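Local coordinates for septation protein imp2 (Schizosaccharomyces pombe, PDB 5C1F) that binds membrane phospholipids through its F-BAR domain, anchors cytoskeletal proteins to the membrane, is required for normal septation and takes part in disassembly of the medial ring, at residues E81-M85 / A243-I247. Numbering follows the deposited sequence.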
ATOM      1  N   GLU A  81      10.505   5.305  10.484  1.00 17.69           N
ATOM      2  CA  GLU A  81      10.599   4.108   9.657  1.00 17.47           C
ATOM      3  C   GLU A  81       9.328   3.886   8.846  1.00 22.05           C
ATOM      4  O   GLU A  81       9.374   3.303   7.762  1.00 20.16           O
ATOM      5  CB  GLU A  81      10.919   2.875  10.510  1.00 17.49           C
ATOM      6  CG  GLU A  81      12.352   2.843  11.052  1.00 18.19           C
ATOM      7  CD  GLU A  81      13.422   2.852   9.956  1.00 25.46           C
ATOM      8  OE1 GLU A  81      13.090   2.634   8.770  1.00 22.37           O
ATOM      9  OE2 GLU A  81      14.608   3.077  10.285  1.00 27.51           O
ATOM     10  N   VAL A  82       8.196   4.355   9.367  1.00 20.67           N
ATOM     11  CA  VAL A  82       6.960   4.365   8.592  1.00 16.61           C
ATOM     12  C   VAL A  82       7.125   5.349   7.431  1.00 33.33           C
ATOM     13  O   VAL A  82       6.633   5.113   6.323  1.00 16.80           O
ATOM     14  CB  VAL A  82       5.740   4.736   9.468  1.00 16.63           C
ATOM     15  CG1 VAL A  82       4.549   5.145   8.613  1.00 16.76           C
ATOM     16  CG2 VAL A  82       5.374   3.573  10.381  1.00 16.46           C
ATOM     17  N   ASP A  83       7.850   6.437   7.686  1.00 17.35           N
ATOM     18  CA  ASP A  83       8.169   7.413   6.650  1.00 17.87           C
ATOM     19  C   ASP A  83       9.081   6.793   5.594  1.00 24.88           C
ATOM     20  O   ASP A  83       8.903   7.027   4.398  1.00 23.13           O
ATOM     21  CB  ASP A  83       8.827   8.652   7.261  1.00 29.43           C
ATOM     22  CG  ASP A  83       8.830   9.843   6.315  1.00 33.46           C
ATOM     23  OD1 ASP A  83       8.029   9.857   5.356  1.00 34.17           O
ATOM     24  OD2 ASP A  83       9.630  10.775   6.542  1.00 34.30           O
ATOM     25  N   ASN A  84      10.053   5.997   6.035  1.00 18.89           N
ATOM     26  CA  ASN A  84      10.942   5.304   5.106  1.00 19.41           C
ATOM     27  C   ASN A  84      10.175   4.316   4.236  1.00 19.28           C
ATOM     28  O   ASN A  84      10.497   4.113   3.068  1.00 18.47           O
ATOM     29  CB  ASN A  84      12.058   4.580   5.858  1.00 18.26           C
ATOM     30  CG  ASN A  84      13.157   5.517   6.305  1.00 29.83           C
ATOM     31  OD1 ASN A  84      13.372   6.571   5.700  1.00 28.48           O
ATOM     32  ND2 ASN A  84      13.862   5.142   7.367  1.00 25.75           N
ATOM     33  N   MET A  85       9.151   3.706   4.814  1.00 22.50           N
ATOM     34  CA  MET A  85       8.305   2.801   4.058  1.00 22.87           C
ATOM     35  C   MET A  85       7.491   3.578   3.023  1.00 22.50           C
ATOM     36  O   MET A  85       7.315   3.120   1.896  1.00 22.77           O
ATOM     37  CB  MET A  85       7.396   2.010   4.998  1.00 16.33           C
ATOM     38  CG  MET A  85       8.140   0.936   5.786  1.00 27.20           C
ATOM     39  SD  MET A  85       7.065  -0.089   6.810  1.00 23.46           S
ATOM     40  CE  MET A  85       7.543   0.443   8.448  1.00 16.42           C
ATOM     41  N   ALA A 243      12.798  -2.062   7.276  1.00 16.48           N
ATOM     42  CA  ALA A 243      12.366  -0.961   8.131  1.00 18.35           C
ATOM     43  C   ALA A 243      11.749  -1.486   9.426  1.00 19.84           C
ATOM     44  O   ALA A 243      11.994  -0.942  10.507  1.00 20.49           O
ATOM     45  CB  ALA A 243      11.377  -0.069   7.392  1.00 15.27           C
ATOM     46  N   CYS A 244      10.949  -2.543   9.309  1.00 15.70           N
ATOM     47  CA  CYS A 244      10.342  -3.178  10.472  1.00 21.62           C
ATOM     48  C   CYS A 244      11.401  -3.745  11.399  1.00 22.23           C
ATOM     49  O   CYS A 244      11.282  -3.651  12.618  1.00 17.25           O
ATOM     50  CB  CYS A 244       9.386  -4.291  10.047  1.00 15.12           C
ATOM     51  SG  CYS A 244       7.892  -3.689   9.258  1.00 22.04           S
ATOM     52  N   GLU A 245      12.435  -4.333  10.806  1.00 25.25           N
ATOM     53  CA  GLU A 245      13.503  -4.949  11.576  1.00 22.14           C
ATOM     54  C   GLU A 245      14.247  -3.890  12.379  1.00 29.56           C
ATOM     55  O   GLU A 245      14.641  -4.128  13.519  1.00 33.31           O
ATOM     56  CB  GLU A 245      14.465  -5.702  10.658  1.00 23.80           C
ATOM     57  CG  GLU A 245      15.305  -6.743  11.380  1.00 41.21           C
ATOM     58  CD  GLU A 245      14.480  -7.916  11.877  1.00 56.54           C
ATOM     59  OE1 GLU A 245      13.835  -8.589  11.042  1.00 61.10           O
ATOM     60  OE2 GLU A 245      14.471  -8.164  13.101  1.00 61.45           O
ATOM     61  N   ARG A 246      14.422  -2.712  11.788  1.00 17.50           N
ATOM     62  CA  ARG A 246      15.098  -1.621  12.482  1.00 26.26           C
ATOM     63  C   ARG A 246      14.260  -1.114  13.661  1.00 30.89           C
ATOM     64  O   ARG A 246      14.809  -0.732  14.696  1.00 27.48           O
ATOM     65  CB  ARG A 246      15.424  -0.481  11.511  1.00 17.86           C
ATOM     66  CG  ARG A 246      16.519  -0.841  10.503  1.00 18.79           C
ATOM     67  CD  ARG A 246      17.033   0.368   9.717  1.00 19.19           C
ATOM     68  NE  ARG A 246      16.018   0.953   8.844  1.00 21.40           N
ATOM     69  CZ  ARG A 246      15.793   0.571   7.589  1.00 20.65           C
ATOM     70  NH1 ARG A 246      16.507  -0.409   7.052  1.00 18.89           N
ATOM     71  NH2 ARG A 246      14.847   1.167   6.874  1.00 17.57           N
ATOM     72  N   ILE A 247      12.936  -1.131  13.517  1.00 16.32           N
ATOM     73  CA  ILE A 247      12.057  -0.763  14.624  1.00 19.98           C
ATOM     74  C   ILE A 247      12.232  -1.752  15.774  1.00 24.35           C
ATOM     75  O   ILE A 247      12.392  -1.356  16.929  1.00 23.18           O
ATOM     76  CB  ILE A 247      10.572  -0.722  14.204  1.00 15.14           C
ATOM     77  CG1 ILE A 247      10.348   0.341  13.128  1.00 17.20           C
ATOM     78  CG2 ILE A 247       9.689  -0.442  15.408  1.00 14.91           C
ATOM     79  CD1 ILE A 247       8.954   0.339  12.526  1.00 14.37           C
TER
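Glu81 reaches over Ala243 to the guanidinium of Arg246, its aliphatic part lying against Ile247 (CB of Glu81 to CG1 of Ile247, 3.7 Å) and its OE1 3.5 Å from CB of Ala243. The carboxylate meets Arg246 side-on in a bidentate salt bridge: NE of Arg246 donates to OE2 of Glu81 at 2.9 Å, and NH2 of Arg246 donates to OE1 of Glu81 at 3.0 Å. One helical turn on, ND2 of Asn84 gives a further, nearly linear hydrogen bond to OE1 of Glu81 (3.0 Å), so that this oxygen accepts from both helices. The methyl of Ala243 is small enough to let the acid pass, and with the local axes 9.6 Å apart, the CA atoms of Glu81 and Ala243, both on the facing sides of their helices, come to 5.6 Å. These are two of the long helices of the F-BAR domain, 69-155 and 162-252, running antiparallel here at 176° in the elongated helical bundle of the dimer. Beside the polar network the contact turns apolar. Met85 sets CG 3.8 Å from CB of Ala243, while its terminal CE bends in to 4.2 Å from SG of Cys244 and 4.3 Å from CD1 of Ile247. Met55 of helix 18-59 also touches Met85, and the second subunit closes over this side, with its Ile233 on Met85, its Thr230 on Ile247 and its Ser234 on Cys244.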